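Local coordinates for protein acetaldehyde dehydrogenase (Acetylating) (Geobacillus thermoglucosidasius, PDB 5J78) that probably catalyses the reversible, NAD-dependent and coenzyme A-dependent oxidation of acetaldehyde to acetyl-CoA, at residues Q34-R37 with N38-E42; Q47-L50 with E51-Q55; S56-D59 with K60-S64; E182-R186 with A187-K191. All coordinates share one frame; numbering follows the deposited sequence. Where two conformers were deposited one is given.

Interaction 1: Q34-R37 with N38-E42; sequences QEVR and NYLEE
Tyr39 leans back over Glu35, one turn earlier in the same helix, and each part of its side chain meets that turn. Tyr39 CB rests 3.6 Å from Val36 O. Its CG stands anti to the carbonyl carbon (chi1 -69°), which swings the ring back toward the preceding turn, so that Tyr39 CG comes 3.5 Å from Glu35 O, an oxygen lying above the ring plane and displaced toward the rim. The outer part of the ring meets the aliphatic stem of Glu35. Here Glu35 CG lies over the face, 3.8 Å from the centroid of the Tyr39 ring and 29° off its normal, a CH-pi contact closest at Tyr39 CZ. At the tip, Tyr39 OH gives a weak hydrogen bond of 2.6 Å to Glu35 OE2, with carboxylate and ring planes turned 33° apart. Thr198 OG1 binds the same oxygen, which helps fix the rotation of the carboxylate.

Val36 and Leu40 run side by side and point the same way, with Val36 CG1 3.8 Å from Leu40 CD1. The amide planes of Gln34 and Asn38 are turned only modestly against each other, but Gln34 NE2 and Asn38 OD1 remain 3.6 Å apart; Arg26 of the second subunit bonds that Asn38 oxygen. Backbone i-to-i+4 bonds run unbroken beneath these pairs. Arg37 forms salt bridges with Glu207 of its own chain and Asp29 of the second subunit, at the subunit interface. Val36 packs on helix 202-210, while Tyr39 and Leu40 rest on Val162 of strand 160-165.

Interaction 2: Q47-L50 with E51-Q55; sequences QKIL and EKMTQ. With GOL (glycerol), chain M.
From Gln47 to Met53 the backbone passes from alpha-helical bonding to tighter turns. Glu51 N still reaches back four residues, to Gln47 O at 2.8 Å. The next two donors reach back only three: Lys52 N to Ile49 O, and Met53 N to Leu50 O at 3.0 Å, each approaching from well above the plane of its carbonyl. Met53 then adopts an extended backbone and leads the chain away. A water lies beside this exit, 2.7 Å from Met53 O and near Leu50 O as well.

This short connection joins helix 28-51 to helix 55-84. Thr54 is the N-cap of the second helix in a capping box: its OG1 caps the backbone N of Glu57, while Glu57 OE1 accepts from Thr54 N.

Among the side chains, Gln47 NE2 donates a nearly straight hydrogen bond (169°) of 2.9 Å to Glu51 OE1. The acceptor lies in the plane of the Gln47 amide, whereas NE2 meets the carboxylate on its anti side, 30° out of plane. Glu51 reaches this position with CG anti to the backbone N (chi1 -176°) and the rest of its chain extended. Gln47 NE2 also donates to Arg158 O, so both amide hydrogens have partners. A glycerol, probably from the crystallisation liquor, accepts a 3.2 Å hydrogen bond from Lys48 NZ at its O2; its very short approach to Glu51 OE1 is doubtful. Leu50 and Met53 cross at about a right angle, with Leu50 CD1 3.8 Å from Met53 SD. Lys52 lays its CG 3.5 Å from Lys48 O, and Met53 also packs against Pro190 and against Ile61.

Interaction 3: S56-D59 with K60-S64; sequences SEID and KIVES
Ser56 and Lys60 are joined through the backbone, Lys60 N donating to Ser56 O at 3.0 Å, in the first of four successive i-to-i+4 bonds. Ile61 to Glu57, Val62 to Ile58 and Glu63 to Asp59 follow. The Val62 N to Ile58 O bond, also 3.0 Å, lines up most nearly with its carbonyl; in the other three the donor is tilted out of the carbonyl plane. The charged end of Asp59 is engaged outside this turn, where OD1 makes a salt bridge with Lys156 of helix 143-156 and also accepts a weak hydrogen bond from Gln55 NE2.

Further out, Lys60 uses its aliphatic stem rather than its ammonium group. With CG placed beside the backbone N (chi1 -78°), the chain descends past the preceding turn: Lys60 CG lies 3.3 Å from Ser56 O, and Lys60 CE is 3.9 Å from Ser56 OG. A bend at the last torsion (chi4 -73°) then turns NZ away. Ile61 behaves similarly with a branched side chain, bringing CG1 3.3 Å from Glu57 O and running its CD1 alongside the same carbonyl.

Val62 sends its CG2 branch back toward the earlier turn, 3.4 Å from Ile58 O. That methyl also approaches Ile58 CG2 at 4.2 Å, a loose apolar contact between two buried residues. The apolar side of helix 55-84 is thereby directed into the protein: Ile58 and Ile61 pack on Leu50 of helix 28-51, Ile61 and Val62 meet helix 143-156 at Val155 and Leu152, and Val62 also touches Tyr104 of helix 89-107.

Interaction 4: E182-R186 with A187-K191; sequences EAAER and AGAPK
Ala184 and Ala189 bracket the end of a helix in a Schellman motif. Its two backbone bonds are Ala189 N to Ala184 O and Gly188 N to Glu185 O, both 2.9 Å, with each donor above the carbonyl plane. Gly188 is the C-prime residue and takes a positive phi (112°), at which a CB would be jammed against the preceding carbonyl oxygen. A water donates to Glu185 O and, at 2.8 Å, to Ala189 O, tying the last turn to the departing chain.

The charged contact is a salt bridge from Lys191 NZ to Glu185 OE1, 3.1 Å long, reached on the syn side of the carboxylate and 24° out of its plane. Lys191 crosses Glu185 obliquely, its CG 3.6 Å from Glu185 OE2, and a bend at chi4 (-54°) turns NZ toward the other oxygen. Gln181 NE2 bonds Glu185 OE2, so each carboxylate oxygen is held.

Apolar packing is compact: the methyl groups of Ala184 and Ala189 meet, CB to CB, at 3.6 Å. Ala183 and Ala184 face helix 55-84 at Ala68 and Met65, and Pro190 rests on Ala46 of helix 28-51, on the way to strand 194-196.

Overall arrangement
Interactions 2, 3 and 4 form one packed cluster, their centres 10 to 12 Å apart. Ile61 of interaction 3 is shared by the other two: its CD1 lies 3.6 Å from Met53 SD, and its CG2 lies 3.7 Å from Ala184 CB. Ser64 OG and Ala183 O, 2.7 Å apart, probably form a hydrogen bond, while Met53 CE reaches Gly188 O at 3.6 Å. Interaction 1, the one meeting the second subunit, lies earlier on helix 28-51, its centre about 20 Å from that of interaction 2 and its nearest atoms about 4 Å from interaction 4, without touching. A magnesium ion lies about 9 Å from the Leu40 side chain and about 8 Å from that of Lys48.

Interaction 1: Q34-R37 with N38-E42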
loop_
_atom_site.group_PDB
_atom_site.type_symbol
_atom_site.label_atom_id
_atom_site.label_comp_id
_atom_site.label_asym_id
_atom_site.label_seq_id
_atom_site.Cartn_x
_atom_site.Cartn_y
_atom_site.Cartn_z
ATOM N N GLN A 34 4.253 14.385 -15.578
ATOM C CA GLN A 34 5.244 15.349 -16.018
ATOM C C GLN A 34 4.691 16.770 -15.953
ATOM O O GLN A 34 5.359 17.691 -15.472
ATOM C CB GLN A 34 5.691 15.032 -17.446
ATOM C CG GLN A 34 6.870 15.845 -17.896
ATOM C CD GLN A 34 8.090 15.538 -17.091
ATOM O OE1 GLN A 34 8.751 14.527 -17.312
ATOM N NE2 GLN A 34 8.391 16.398 -16.132
ATOM N N GLU A 35 3.464 16.945 -16.437
ATOM C CA GLU A 35 2.840 18.267 -16.428
ATOM C C GLU A 35 2.750 18.826 -14.995
ATOM O O GLU A 35 3.171 19.958 -14.746
ATOM C CB GLU A 35 1.458 18.200 -17.065
ATOM C CG GLU A 35 0.736 19.551 -17.166
ATOM C CD GLU A 35 -0.690 19.455 -17.759
ATOM O OE1 GLU A 35 -1.473 18.567 -17.374
ATOM O OE2 GLU A 35 -1.025 20.285 -18.618
ATOM N N VAL A 36 2.230 18.027 -14.056
ATOM C CA VAL A 36 2.206 18.418 -12.631
ATOM C C VAL A 36 3.577 18.852 -12.119
ATOM O O VAL A 36 3.715 19.904 -11.461
ATOM C CB VAL A 36 1.686 17.258 -11.744
ATOM C CG1 VAL A 36 1.829 17.566 -10.266
ATOM C CG2 VAL A 36 0.226 17.005 -12.072
ATOM N N ARG A 37 4.600 18.061 -12.428
ATOM C CA ARG A 37 5.965 18.391 -11.994
ATOM C C ARG A 37 6.415 19.723 -12.586
ATOM O O ARG A 37 6.931 20.563 -11.876
ATOM C CB ARG A 37 6.943 17.282 -12.374
ATOM C CG ARG A 37 6.629 15.953 -11.660
ATOM C CD ARG A 37 7.707 14.911 -11.907
ATOM N NE ARG A 37 7.448 13.634 -11.240
ATOM C CZ ARG A 37 8.183 12.540 -11.426
ATOM N NH1 ARG A 37 9.208 12.579 -12.249
ATOM N NH2 ARG A 37 7.898 11.407 -10.798
ATOM N N ASN A 38 6.173 19.936 -13.874
ATOM C CA ASN A 38 6.481 21.220 -14.480
ATOM C C ASN A 38 5.740 22.396 -13.824
ATOM O O ASN A 38 6.336 23.432 -13.571
ATOM C CB ASN A 38 6.159 21.191 -15.969
ATOM C CG ASN A 38 7.089 20.263 -16.760
ATOM O OD1 ASN A 38 8.196 19.974 -16.349
ATOM N ND2 ASN A 38 6.619 19.798 -17.903
ATOM N N TYR A 39 4.443 22.246 -13.565
ATOM C CA TYR A 39 3.681 23.309 -12.906
ATOM C C TYR A 39 4.217 23.630 -11.519
ATOM O O TYR A 39 4.305 24.798 -11.136
ATOM C CB TYR A 39 2.197 22.932 -12.786
ATOM C CG TYR A 39 1.442 22.886 -14.089
ATOM C CD1 TYR A 39 1.966 23.438 -15.252
ATOM C CD2 TYR A 39 0.189 22.288 -14.153
ATOM C CE1 TYR A 39 1.254 23.390 -16.452
ATOM C CE2 TYR A 39 -0.525 22.236 -15.331
ATOM C CZ TYR A 39 0.012 22.788 -16.484
ATOM O OH TYR A 39 -0.696 22.731 -17.669
ATOM N N LEU A 40 4.539 22.606 -10.742
ATOM C CA LEU A 40 4.991 22.866 -9.382
ATOM C C LEU A 40 6.354 23.570 -9.380
ATOM O O LEU A 40 6.600 24.450 -8.561
ATOM C CB LEU A 40 5.059 21.570 -8.586
ATOM C CG LEU A 40 3.720 20.980 -8.176
ATOM C CD1 LEU A 40 3.908 19.528 -7.747
ATOM C CD2 LEU A 40 3.095 21.795 -7.060
ATOM N N GLU A 41 7.238 23.215 -10.301
ATOM C CA GLU A 41 8.547 23.864 -10.301
ATOM C C GLU A 41 8.407 25.303 -10.777
ATOM O O GLU A 41 8.999 26.211 -10.209
ATOM C CB GLU A 41 9.547 23.089 -11.145
ATOM C CG GLU A 41 10.440 22.226 -10.278
ATOM C CD GLU A 41 10.887 20.980 -10.971
ATOM O OE1 GLU A 41 11.248 21.075 -12.165
ATOM O OE2 GLU A 41 10.860 19.908 -10.324
ATOM N N GLU A 42 7.576 25.524 -11.781
ATOM C CA GLU A 42 7.299 26.883 -12.213
ATOM C C GLU A 42 6.554 27.654 -11.118
ATOM O O GLU A 42 6.810 28.839 -10.907
ATOM C CB GLU A 42 6.499 26.871 -13.516
ATOM C CG GLU A 42 7.328 26.401 -14.710
ATOM C CD GLU A 42 6.498 25.659 -15.768
ATOM O OE1 GLU A 42 5.258 25.831 -15.795
ATOM O OE2 GLU A 42 7.088 24.896 -16.567
#

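Interaction 2: Q47-L50 with E51-Q55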
loop_
_atom_site.group_PDB
_atom_site.type_symbol
_atom_site.label_atom_id
_atom_site.label_comp_id
_atom_site.label_asym_id
_atom_site.label_seq_id
_atom_site.Cartn_x
_atom_site.Cartn_y
_atom_site.Cartn_z
ATOM N N GLN A 47 6.201 31.885 -6.952
ATOM C CA GLN A 47 5.846 32.259 -5.591
ATOM C C GLN A 47 6.978 33.034 -4.906
ATOM O O GLN A 47 6.722 33.964 -4.140
ATOM C CB GLN A 47 5.483 31.019 -4.764
ATOM C CG GLN A 47 4.858 31.338 -3.406
ATOM C CD GLN A 47 5.886 31.693 -2.335
ATOM O OE1 GLN A 47 7.014 31.207 -2.357
ATOM N NE2 GLN A 47 5.491 32.543 -1.388
ATOM N N LYS A 48 8.219 32.640 -5.166
ATOM C CA LYS A 48 9.361 33.350 -4.599
ATOM C C LYS A 48 9.364 34.805 -5.056
ATOM O O LYS A 48 9.664 35.711 -4.282
ATOM C CB LYS A 48 10.674 32.667 -4.988
ATOM C CG LYS A 48 11.427 32.079 -3.815
ATOM C CD LYS A 48 11.430 30.573 -3.844
ATOM C CE LYS A 48 11.550 29.995 -2.433
ATOM N NZ LYS A 48 11.122 28.565 -2.388
ATOM N N ILE A 49 9.033 35.020 -6.325
ATOM C CA ILE A 49 8.949 36.366 -6.855
ATOM C C ILE A 49 7.765 37.073 -6.224
ATOM O O ILE A 49 7.854 38.230 -5.824
ATOM C CB ILE A 49 8.805 36.366 -8.388
ATOM C CG1 ILE A 49 10.050 35.746 -9.022
ATOM C CG2 ILE A 49 8.568 37.788 -8.918
ATOM C CD1 ILE A 49 9.924 35.480 -10.513
ATOM N N LEU A 50 6.637 36.383 -6.129
ATOM C CA LEU A 50 5.464 37.033 -5.596
ATOM C C LEU A 50 5.721 37.480 -4.153
ATOM O O LEU A 50 5.323 38.574 -3.749
ATOM C CB LEU A 50 4.244 36.110 -5.655
ATOM C CG LEU A 50 2.925 36.819 -5.325
ATOM C CD1 LEU A 50 2.509 37.767 -6.451
ATOM C CD2 LEU A 50 1.786 35.836 -5.039
ATOM N N GLU A 51 6.390 36.629 -3.389
ATOM C CA GLU A 51 6.555 36.847 -1.957
ATOM C C GLU A 51 7.358 38.116 -1.653
ATOM O O GLU A 51 7.256 38.673 -0.558
ATOM C CB GLU A 51 7.255 35.647 -1.297
ATOM C CG GLU A 51 7.348 35.817 0.234
ATOM C CD GLU A 51 7.671 34.538 1.017
ATOM O OE1 GLU A 51 7.555 33.415 0.471
ATOM O OE2 GLU A 51 8.037 34.665 2.213
ATOM N N LYS A 52 8.164 38.558 -2.612
ATOM C CA LYS A 52 8.962 39.776 -2.439
ATOM C C LYS A 52 8.176 41.078 -2.620
ATOM O O LYS A 52 8.675 42.148 -2.278
ATOM C CB LYS A 52 10.150 39.745 -3.408
ATOM C CG LYS A 52 11.137 38.617 -3.069
ATOM C CD LYS A 52 12.336 38.521 -4.002
ATOM C CE LYS A 52 13.293 37.430 -3.493
ATOM N NZ LYS A 52 14.392 37.140 -4.451
ATOM N N MET A 53 6.949 41.006 -3.130
ATOM C CA MET A 53 6.190 42.228 -3.428
ATOM C C MET A 53 5.578 42.921 -2.208
ATOM O O MET A 53 5.362 42.306 -1.165
ATOM C CB MET A 53 5.070 41.916 -4.425
ATOM C CG MET A 53 5.568 41.383 -5.733
ATOM S SD MET A 53 4.203 41.116 -6.893
ATOM C CE MET A 53 5.112 40.549 -8.312
ATOM N N THR A 54 5.295 44.213 -2.355
ATOM C CA THR A 54 4.549 44.970 -1.346
ATOM C C THR A 54 3.064 44.623 -1.313
ATOM O O THR A 54 2.512 44.072 -2.274
ATOM C CB THR A 54 4.632 46.486 -1.596
ATOM O OG1 THR A 54 3.981 46.782 -2.830
ATOM C CG2 THR A 54 6.092 46.980 -1.650
ATOM N N GLN A 55 2.419 44.986 -0.208
ATOM C CA GLN A 55 0.999 44.792 -0.040
ATOM C C GLN A 55 0.241 45.421 -1.212
ATOM O O GLN A 55 -0.669 44.817 -1.778
ATOM C CB GLN A 55 0.544 45.395 1.286
ATOM C CG GLN A 55 -0.911 45.100 1.647
ATOM C CD GLN A 55 -1.147 43.625 1.927
ATOM O OE1 GLN A 55 -0.853 43.135 3.015
ATOM N NE2 GLN A 55 -1.691 42.915 0.946
HETATM C C1 GOL M . 8.559 30.673 1.656
HETATM O O1 GOL M . 7.304 31.297 1.504
HETATM C C2 GOL M . 8.925 29.951 0.359
HETATM O O2 GOL M . 10.099 29.180 0.529
HETATM C C3 GOL M . 7.781 29.044 -0.085
HETATM O O3 GOL M . 7.387 28.151 0.936
HETATM O O HOH W 1 4.178 39.869 -1.142
#

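Interaction 3: S56-D59 with K60-S64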
loop_
_atom_site.group_PDB
_atom_site.type_symbol
_atom_site.label_atom_id
_atom_site.label_comp_id
_atom_site.label_asym_id
_atom_site.label_seq_id
_atom_site.Cartn_x
_atom_site.Cartn_y
_atom_site.Cartn_z
ATOM N N SER A 56 0.648 46.622 -1.600
ATOM C CA SER A 56 -0.053 47.339 -2.661
ATOM C C SER A 56 0.129 46.636 -4.015
ATOM O O SER A 56 -0.784 46.628 -4.835
ATOM C CB SER A 56 0.423 48.796 -2.734
ATOM O OG SER A 56 0.639 49.199 -4.073
ATOM N N GLU A 57 1.292 46.035 -4.230
ATOM C CA GLU A 57 1.557 45.316 -5.470
ATOM C C GLU A 57 0.733 44.041 -5.510
ATOM O O GLU A 57 0.135 43.708 -6.540
ATOM C CB GLU A 57 3.041 45.008 -5.613
ATOM C CG GLU A 57 3.894 46.231 -5.891
ATOM C CD GLU A 57 5.388 45.979 -5.717
ATOM O OE1 GLU A 57 5.775 45.079 -4.944
ATOM O OE2 GLU A 57 6.190 46.688 -6.362
ATOM N N ILE A 58 0.680 43.343 -4.379
ATOM C CA ILE A 58 -0.203 42.186 -4.231
ATOM C C ILE A 58 -1.652 42.599 -4.452
ATOM O O ILE A 58 -2.375 41.941 -5.202
ATOM C CB ILE A 58 -0.063 41.515 -2.823
ATOM C CG1 ILE A 58 1.360 40.945 -2.640
ATOM C CG2 ILE A 58 -1.125 40.422 -2.598
ATOM C CD1 ILE A 58 1.681 39.722 -3.467
ATOM N N ASP A 59 -2.090 43.671 -3.792
ATOM C CA ASP A 59 -3.490 44.063 -3.883
ATOM C C ASP A 59 -3.894 44.464 -5.312
ATOM O O ASP A 59 -5.017 44.194 -5.724
ATOM C CB ASP A 59 -3.804 45.201 -2.914
ATOM C CG ASP A 59 -3.806 44.747 -1.448
ATOM O OD1 ASP A 59 -3.760 43.528 -1.171
ATOM O OD2 ASP A 59 -3.889 45.622 -0.571
ATOM N N LYS A 60 -2.988 45.085 -6.066
ATOM C CA LYS A 60 -3.262 45.394 -7.473
ATOM C C LYS A 60 -3.475 44.119 -8.303
ATOM O O LYS A 60 -4.371 44.065 -9.145
ATOM C CB LYS A 60 -2.123 46.215 -8.079
ATOM C CG LYS A 60 -2.155 47.680 -7.692
ATOM C CD LYS A 60 -0.928 48.424 -8.213
ATOM C CE LYS A 60 -0.827 49.840 -7.633
ATOM N NZ LYS A 60 -1.824 50.801 -8.200
ATOM N N ILE A 61 -2.639 43.105 -8.073
ATOM C CA ILE A 61 -2.804 41.813 -8.741
ATOM C C ILE A 61 -4.172 41.198 -8.406
ATOM O O ILE A 61 -4.904 40.767 -9.305
ATOM C CB ILE A 61 -1.664 40.843 -8.356
ATOM C CG1 ILE A 61 -0.345 41.403 -8.917
ATOM C CG2 ILE A 61 -1.956 39.405 -8.888
ATOM C CD1 ILE A 61 0.907 40.777 -8.382
ATOM N N VAL A 62 -4.534 41.183 -7.126
ATOM C CA VAL A 62 -5.798 40.553 -6.718
ATOM C C VAL A 62 -6.995 41.280 -7.357
ATOM O O VAL A 62 -7.982 40.651 -7.790
ATOM C CB VAL A 62 -5.939 40.531 -5.187
ATOM C CG1 VAL A 62 -7.296 40.016 -4.762
ATOM C CG2 VAL A 62 -4.795 39.670 -4.537
ATOM N N GLU A 63 -6.896 42.604 -7.413
ATOM C CA GLU A 63 -7.958 43.433 -7.953
ATOM C C GLU A 63 -8.152 43.160 -9.451
ATOM O O GLU A 63 -9.278 43.014 -9.912
ATOM C CB GLU A 63 -7.650 44.912 -7.721
ATOM C CG GLU A 63 -8.611 45.846 -8.431
ATOM C CD GLU A 63 -8.277 47.294 -8.187
ATOM O OE1 GLU A 63 -7.116 47.690 -8.440
ATOM O OE2 GLU A 63 -9.171 48.022 -7.722
ATOM N N SER A 64 -7.043 43.082 -10.186
ATOM C CA SER A 64 -7.073 42.782 -11.607
ATOM C C SER A 64 -7.683 41.405 -11.855
ATOM O O SER A 64 -8.458 41.228 -12.790
ATOM C CB SER A 64 -5.664 42.854 -12.197
ATOM O OG SER A 64 -5.650 42.427 -13.553
#

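Interaction 4: E182-R186 with A187-K191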
loop_
_atom_site.group_PDB
_atom_site.type_symbol
_atom_site.label_atom_id
_atom_site.label_comp_id
_atom_site.label_asym_id
_atom_site.label_seq_id
_atom_site.Cartn_x
_atom_site.Cartn_y
_atom_site.Cartn_z
ATOM N N GLU A 182 -3.720 35.317 -16.542
ATOM C CA GLU A 182 -3.531 36.429 -17.478
ATOM C C GLU A 182 -3.855 37.758 -16.813
ATOM O O GLU A 182 -3.137 38.733 -16.996
ATOM C CB GLU A 182 -4.386 36.225 -18.734
ATOM C CG GLU A 182 -3.792 35.151 -19.615
ATOM C CD GLU A 182 -4.641 34.785 -20.812
ATOM O OE1 GLU A 182 -5.748 35.361 -20.976
ATOM O OE2 GLU A 182 -4.181 33.910 -21.589
ATOM N N ALA A 183 -4.940 37.795 -16.043
ATOM C CA ALA A 183 -5.277 38.981 -15.252
ATOM C C ALA A 183 -4.165 39.334 -14.252
ATOM O O ALA A 183 -3.846 40.500 -14.040
ATOM C CB ALA A 183 -6.590 38.757 -14.521
ATOM N N ALA A 184 -3.579 38.319 -13.636
ATOM C CA ALA A 184 -2.562 38.549 -12.626
ATOM C C ALA A 184 -1.290 39.065 -13.303
ATOM O O ALA A 184 -0.659 40.020 -12.840
ATOM C CB ALA A 184 -2.289 37.271 -11.841
ATOM N N GLU A 185 -0.937 38.450 -14.422
ATOM C CA GLU A 185 0.230 38.886 -15.187
ATOM C C GLU A 185 0.132 40.344 -15.641
ATOM O O GLU A 185 1.091 41.113 -15.535
ATOM C CB GLU A 185 0.433 37.992 -16.401
ATOM C CG GLU A 185 1.331 36.816 -16.118
ATOM C CD GLU A 185 1.726 36.048 -17.367
ATOM O OE1 GLU A 185 2.317 36.658 -18.286
ATOM O OE2 GLU A 185 1.458 34.825 -17.417
ATOM N N ARG A 186 -1.033 40.716 -16.149
ATOM C CA ARG A 186 -1.290 42.086 -16.577
ATOM C C ARG A 186 -0.958 43.107 -15.494
ATOM O O ARG A 186 -0.506 44.211 -15.790
ATOM C CB ARG A 186 -2.759 42.245 -16.976
ATOM C CG ARG A 186 -3.016 42.437 -18.461
ATOM C CD ARG A 186 -4.501 42.691 -18.731
ATOM N NE ARG A 186 -5.255 41.437 -18.789
ATOM C CZ ARG A 186 -6.364 41.165 -18.100
ATOM N NH1 ARG A 186 -6.919 42.052 -17.276
ATOM N NH2 ARG A 186 -6.930 39.984 -18.250
ATOM N N ALA A 187 -1.202 42.751 -14.238
ATOM C CA ALA A 187 -0.927 43.669 -13.139
ATOM C C ALA A 187 0.426 43.409 -12.452
ATOM O O ALA A 187 0.661 43.892 -11.349
ATOM C CB ALA A 187 -2.041 43.596 -12.129
ATOM N N GLY A 188 1.291 42.635 -13.089
ATOM C CA GLY A 188 2.659 42.466 -12.607
ATOM C C GLY A 188 3.053 41.095 -12.074
ATOM O O GLY A 188 4.232 40.851 -11.759
ATOM N N ALA A 189 2.096 40.185 -11.959
ATOM C CA ALA A 189 2.407 38.872 -11.400
ATOM C C ALA A 189 3.392 38.126 -12.315
ATOM O O ALA A 189 3.430 38.377 -13.525
ATOM C CB ALA A 189 1.134 38.060 -11.207
ATOM N N PRO A 190 4.196 37.214 -11.746
ATOM C CA PRO A 190 5.085 36.349 -12.539
ATOM C C PRO A 190 4.347 35.237 -13.299
ATOM O O PRO A 190 3.289 34.759 -12.857
ATOM C CB PRO A 190 5.999 35.735 -11.472
ATOM C CG PRO A 190 5.146 35.702 -10.263
ATOM C CD PRO A 190 4.380 36.986 -10.303
ATOM N N LYS A 191 4.922 34.797 -14.412
ATOM C CA LYS A 191 4.406 33.618 -15.110
ATOM C C LYS A 191 4.429 32.388 -14.196
ATOM O O LYS A 191 5.344 32.239 -13.386
ATOM C CB LYS A 191 5.224 33.317 -16.362
ATOM C CG LYS A 191 4.988 34.290 -17.492
ATOM C CD LYS A 191 5.944 34.051 -18.658
ATOM C CE LYS A 191 5.774 35.128 -19.728
ATOM N NZ LYS A 191 4.353 35.265 -20.184
HETATM O O HOH W 2 4.198 40.288 -15.471
#